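Local atomic coordinates of cytochrome c class I (Sideroxydans lithotrophicus, PDB entry 4XXL), a protein that binds a covalently attached heme c and probably shuttles electrons as a class I cytochrome c during lithoautotrophic growth. Residues G48-K53 / S57-A62. Sequence-based numbering, arbitrary orientation.
Sequences GVDKEK and SYKKVA. With HEC (heme c), chain B.
Tyr58 N and Lys59 N, at the start of helix 58-65, each donate to a carbonyl of the loop that follows the heme-attachment helix, and the case illustrates how the first turn of a helix can be tied from outside. Gly48 O accepts the N-H of Tyr58, with Tyr58 N 2.9 Å away, while Val49 O accepts from Lys59 N at 3.0 Å. Ser57, the N-cap residue, presses its CB against the loop carbonyls, 3.6 Å from Val49 O. Its OG sits between the backbone N and the carbonyl carbon (chi1 75°), a setting from which it accepts the N-H of Lys60; one water joins this hydroxyl to Asp50 O, and a second links Ser57 N to Glu52 OE2. On the outer flank, Asp50 and Lys59 run side by side in the same direction. Asp50 OD1 lies against the aliphatic CD of Lys59 at 3.5 Å, whereas the bent end of the lysine leaves NZ 4.7 Å from OD1, so the pair meets without a salt bridge.

Tyr58 turns the other way: with CG anti to the carbonyl carbon (chi1 -71°), the ring reaches the heme, OH 3.2 Å from HEC C2B, and stacks with the axial ligand His47. With an alanine at this position, His47 is likely to lose its stacking partner and a gap to open beside the porphyrin. Val61 adds CG2 against HEC CAA, and Ile114 of helix 104-115 backs both residues. The capped first turn of helix 58-65 thus supplies Tyr58 and Val61 to the heme pocket of a class I cytochrome c fold, while the 48-53 loop is bonded to that turn from its other side.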
ATOM      1  N   GLY A  48      -6.092  -4.304  -6.033  1.00 12.42           N
ATOM      2  CA  GLY A  48      -5.665  -4.123  -7.418  1.00 13.92           C
ATOM      3  C   GLY A  48      -5.184  -2.747  -7.685  1.00 14.17           C
ATOM      4  O   GLY A  48      -5.409  -1.847  -6.876  1.00 12.61           O
ATOM      5  N   VAL A  49      -4.507  -2.556  -8.817  1.00 13.66           N
ATOM      6  CA  VAL A  49      -4.196  -1.220  -9.275  1.00 15.44           C
ATOM      7  C   VAL A  49      -5.467  -0.400  -9.499  1.00 14.90           C
ATOM      8  O   VAL A  49      -5.583   0.721  -9.016  1.00 16.55           O
ATOM      9  CB  VAL A  49      -3.234  -1.267 -10.450  1.00 16.40           C
ATOM     10  CG1 VAL A  49      -3.074   0.081 -11.106  1.00 16.65           C
ATOM     11  CG2 VAL A  49      -1.896  -1.715  -9.917  1.00 17.26           C
ATOM     12  N   ASP A  50      -6.375  -0.917 -10.330  1.00 17.50           N
ATOM     13  CA  ASP A  50      -7.601  -0.174 -10.677  1.00 22.48           C
ATOM     14  C   ASP A  50      -8.859  -0.851 -10.158  1.00 21.93           C
ATOM     15  O   ASP A  50      -9.864  -0.192  -9.940  1.00 27.86           O
ATOM     16  CB  ASP A  50      -7.704  -0.029 -12.203  1.00 28.58           C
ATOM     17  CG  ASP A  50      -8.906   0.850 -12.652  1.00 39.39           C
ATOM     18  OD1 ASP A  50      -9.212   1.871 -11.993  1.00 46.93           O
ATOM     19  OD2 ASP A  50      -9.530   0.523 -13.693  1.00 50.62           O
ATOM     20  N   LYS A  51      -8.806  -2.148  -9.922  1.00 20.36           N
ATOM     21  CA  LYS A  51      -9.949  -2.902  -9.443  1.00 24.19           C
ATOM     22  C   LYS A  51      -9.868  -3.095  -7.946  1.00 26.55           C
ATOM     23  O   LYS A  51      -8.890  -3.572  -7.423  1.00 25.82           O
ATOM     24  CB  LYS A  51     -10.029  -4.240 -10.159  1.00 29.00           C
ATOM     25  CG  LYS A  51     -11.244  -5.088  -9.774  1.00 32.47           C
ATOM     26  CD  LYS A  51     -11.102  -6.540 -10.233  1.00 35.20           C
ATOM     27  CE  LYS A  51      -9.780  -7.119  -9.739  1.00 34.88           C
ATOM     28  NZ  LYS A  51      -9.541  -8.581  -9.652  1.00 31.40           N
ATOM     29  N   GLU A  52     -10.949  -2.702  -7.305  1.00 28.10           N
ATOM     30  CA  GLU A  52     -11.238  -2.971  -5.912  1.00 32.23           C
ATOM     31  C   GLU A  52     -11.344  -4.481  -5.638  1.00 26.39           C
ATOM     32  O   GLU A  52     -11.919  -5.222  -6.404  1.00 25.35           O
ATOM     33  CB  GLU A  52     -12.598  -2.348  -5.646  1.00 36.63           C
ATOM     34  CG  GLU A  52     -13.004  -2.308  -4.217  1.00 44.08           C
ATOM     35  CD  GLU A  52     -14.226  -1.428  -4.055  1.00 48.21           C
ATOM     36  OE1 GLU A  52     -15.352  -1.929  -4.321  1.00 47.19           O
ATOM     37  OE2 GLU A  52     -14.037  -0.248  -3.676  1.00 50.42           O
ATOM     38  N   LYS A  53     -10.763  -4.935  -4.554  1.00 22.81           N
ATOM     39  CA  LYS A  53     -11.097  -6.212  -4.017  1.00 20.47           C
ATOM     40  C   LYS A  53     -11.409  -6.042  -2.550  1.00 16.78           C
ATOM     41  O   LYS A  53     -12.133  -5.110  -2.148  1.00 15.60           O
ATOM     42  CB  LYS A  53      -9.964  -7.204  -4.300  1.00 22.99           C
ATOM     43  CG  LYS A  53      -9.835  -7.602  -5.757  1.00 26.02           C
ATOM     44  CD  LYS A  53      -9.097  -8.927  -5.894  1.00 26.20           C
ATOM     45  CE  LYS A  53      -7.604  -8.719  -5.643  1.00 26.01           C
ATOM     46  NZ  LYS A  53      -6.842  -9.946  -6.061  1.00 26.76           N
ATOM     47  N   SER A  57      -8.646  -0.041  -4.286  1.00 10.89           N
ATOM     48  CA  SER A  57      -7.674   0.001  -5.371  1.00 10.66           C
ATOM     49  C   SER A  57      -6.555   0.969  -5.038  1.00 10.43           C
ATOM     50  O   SER A  57      -6.714   1.974  -4.350  1.00 12.00           O
ATOM     51  CB  SER A  57      -8.290   0.303  -6.739  1.00 11.38           C
ATOM     52  OG  SER A  57      -8.625   1.681  -6.804  1.00 13.59           O
ATOM     53  N   TYR A  58      -5.393   0.723  -5.628  1.00  9.95           N
ATOM     54  CA  TYR A  58      -4.321   1.629  -5.314  1.00 10.61           C
ATOM     55  C   TYR A  58      -4.529   2.958  -5.998  1.00  9.97           C
ATOM     56  O   TYR A  58      -4.032   3.946  -5.524  1.00 11.89           O
ATOM     57  CB  TYR A  58      -2.959   1.042  -5.632  1.00 10.35           C
ATOM     58  CG  TYR A  58      -2.560  -0.076  -4.677  1.00 11.34           C
ATOM     59  CD1 TYR A  58      -2.899  -0.026  -3.334  1.00 10.78           C
ATOM     60  CD2 TYR A  58      -1.748  -1.128  -5.091  1.00 11.86           C
ATOM     61  CE1 TYR A  58      -2.451  -1.032  -2.448  1.00 10.99           C
ATOM     62  CE2 TYR A  58      -1.317  -2.114  -4.227  1.00 12.74           C
ATOM     63  CZ  TYR A  58      -1.653  -2.067  -2.907  1.00 11.86           C
ATOM     64  OH  TYR A  58      -1.206  -3.036  -2.053  1.00 12.90           O
ATOM     65  N   LYS A  59      -5.258   2.972  -7.118  1.00 10.55           N
ATOM     66  CA  LYS A  59      -5.675   4.225  -7.766  1.00 12.07           C
ATOM     67  C   LYS A  59      -6.477   5.057  -6.803  1.00 12.01           C
ATOM     68  O   LYS A  59      -6.186   6.260  -6.652  1.00 12.45           O
ATOM     69  CB  LYS A  59      -6.459   3.933  -9.043  1.00 14.21           C
ATOM     70  CG  LYS A  59      -6.996   5.217  -9.716  1.00 18.38           C
ATOM     71  CD  LYS A  59      -7.771   4.936 -11.007  1.00 22.00           C
ATOM     72  CE  LYS A  59      -8.409   6.248 -11.472  1.00 26.88           C
ATOM     73  NZ  LYS A  59      -8.281   6.384 -12.945  1.00 31.59           N
ATOM     74  N   LYS A  60      -7.446   4.446  -6.100  1.00 12.77           N
ATOM     75  CA  LYS A  60      -8.270   5.174  -5.118  1.00 14.13           C
ATOM     76  C   LYS A  60      -7.449   5.661  -3.915  1.00 12.46           C
ATOM     77  O   LYS A  60      -7.609   6.764  -3.422  1.00 13.46           O
ATOM     78  CB  LYS A  60      -9.411   4.265  -4.652  1.00 16.84           C
ATOM     79  CG  LYS A  60     -10.409   4.884  -3.666  1.00 23.12           C
ATOM     80  CD  LYS A  60     -11.573   3.957  -3.353  1.00 28.30           C
ATOM     81  CE  LYS A  60     -12.586   3.983  -4.491  1.00 32.99           C
ATOM     82  NZ  LYS A  60     -13.328   5.283  -4.488  1.00 40.11           N
ATOM     83  N   VAL A  61      -6.502   4.847  -3.495  1.00 11.91           N
ATOM     84  CA  VAL A  61      -5.607   5.289  -2.429  1.00 11.10           C
ATOM     85  C   VAL A  61      -4.815   6.490  -2.890  1.00 11.25           C
ATOM     86  O   VAL A  61      -4.591   7.462  -2.131  1.00 10.49           O
ATOM     87  CB  VAL A  61      -4.617   4.173  -2.024  1.00 10.50           C
ATOM     88  CG1 VAL A  61      -3.614   4.687  -1.022  1.00 10.30           C
ATOM     89  CG2 VAL A  61      -5.429   3.030  -1.365  1.00 10.19           C
ATOM     90  N   ALA A  62      -4.200   6.390  -4.071  1.00 10.85           N
ATOM     91  CA  ALA A  62      -3.400   7.506  -4.615  1.00 11.28           C
ATOM     92  C   ALA A  62      -4.270   8.762  -4.658  1.00 12.03           C
ATOM     93  O   ALA A  62      -3.800   9.858  -4.336  1.00 12.72           O
ATOM     94  CB  ALA A  62      -2.832   7.169  -5.960  1.00 13.13           C
TER
HETATM   95 FE   HEC B 201      -3.968  -3.253   2.371  1.00  9.92          FE
HETATM   96  CHA HEC B 201      -5.859  -0.437   3.142  1.00 10.67           C
HETATM   97  CHB HEC B 201      -1.448  -1.243   1.134  1.00 10.88           C
HETATM   98  CHC HEC B 201      -1.913  -6.014   2.090  1.00  9.80           C
HETATM   99  CHD HEC B 201      -6.616  -5.249   2.971  1.00 11.09           C
HETATM  100  NA  HEC B 201      -3.710  -1.212   2.236  1.00 10.94           N
HETATM  101  C1A HEC B 201      -4.626  -0.266   2.526  1.00 11.23           C
HETATM  102  C2A HEC B 201      -4.086   0.980   2.117  1.00 10.12           C
HETATM  103  C3A HEC B 201      -2.865   0.723   1.540  1.00 10.67           C
HETATM  104  C4A HEC B 201      -2.631  -0.678   1.610  1.00  9.93           C
HETATM  105  CMA HEC B 201      -1.918   1.689   0.898  1.00 11.38           C
HETATM  106  CAA HEC B 201      -4.809   2.312   2.309  1.00 10.14           C
HETATM  107  CBA HEC B 201      -4.482   2.863   3.678  1.00 11.10           C
HETATM  108  CGA HEC B 201      -5.040   4.253   3.934  1.00 13.97           C
HETATM  109  O1A HEC B 201      -5.943   4.699   3.211  1.00 15.49           O
HETATM  110  O2A HEC B 201      -4.473   4.985   4.813  1.00 16.56           O
HETATM  111  NB  HEC B 201      -2.076  -3.584   1.732  1.00  8.80           N
HETATM  112  C1B HEC B 201      -1.207  -2.622   1.267  1.00  9.83           C
HETATM  113  C2B HEC B 201       0.036  -3.236   0.931  1.00  9.95           C
HETATM  114  C3B HEC B 201      -0.037  -4.551   1.194  1.00 10.71           C
HETATM  115  C4B HEC B 201      -1.373  -4.791   1.725  1.00  9.56           C
HETATM  116  CMB HEC B 201       1.232  -2.494   0.407  1.00 11.12           C
HETATM  117  CAB HEC B 201       0.999  -5.604   1.136  1.00 10.13           C
HETATM  118  CBB HEC B 201       2.050  -5.307   2.033  1.00 12.08           C
HETATM  119  NC  HEC B 201      -4.260  -5.305   2.480  1.00 10.36           N
HETATM  120  C1C HEC B 201      -3.239  -6.192   2.358  1.00  9.90           C
HETATM  121  C2C HEC B 201      -3.870  -7.451   2.418  1.00 10.35           C
HETATM  122  C3C HEC B 201      -5.235  -7.311   2.579  1.00 10.99           C
HETATM  123  C4C HEC B 201      -5.429  -5.900   2.663  1.00 11.03           C
HETATM  124  CMC HEC B 201      -3.117  -8.714   2.222  1.00 10.44           C
HETATM  125  CAC HEC B 201      -6.280  -8.415   2.643  1.00 11.49           C
HETATM  126  CBC HEC B 201      -6.121  -9.448   3.576  1.00 12.57           C
HETATM  127  ND  HEC B 201      -5.782  -2.911   2.987  1.00  8.74           N
HETATM  128  C1D HEC B 201      -6.776  -3.854   3.152  1.00 10.43           C
HETATM  129  C2D HEC B 201      -8.037  -3.235   3.632  1.00 11.26           C
HETATM  130  C3D HEC B 201      -7.796  -1.932   3.670  1.00 11.78           C
HETATM  131  C4D HEC B 201      -6.405  -1.710   3.231  1.00 10.59           C
HETATM  132  CMD HEC B 201      -9.291  -3.957   3.944  1.00 11.46           C
HETATM  133  CAD HEC B 201      -8.788  -0.816   4.042  1.00 15.45           C
HETATM  134  CBD HEC B 201      -8.734  -0.518   5.511  1.00 19.05           C
HETATM  135  CGD HEC B 201      -9.692   0.572   6.004  1.00 25.23           C
HETATM  136  O1D HEC B 201     -10.179   1.459   5.238  1.00 30.14           O
HETATM  137  O2D HEC B 201      -9.932   0.611   7.241  1.00 26.62           O
HETATM  138  O   HOH W   1     -10.012   2.501  -8.898  1.00 33.47           O
HETATM  139  O   HOH W   2     -11.438   0.738  -4.561  1.00 28.02           O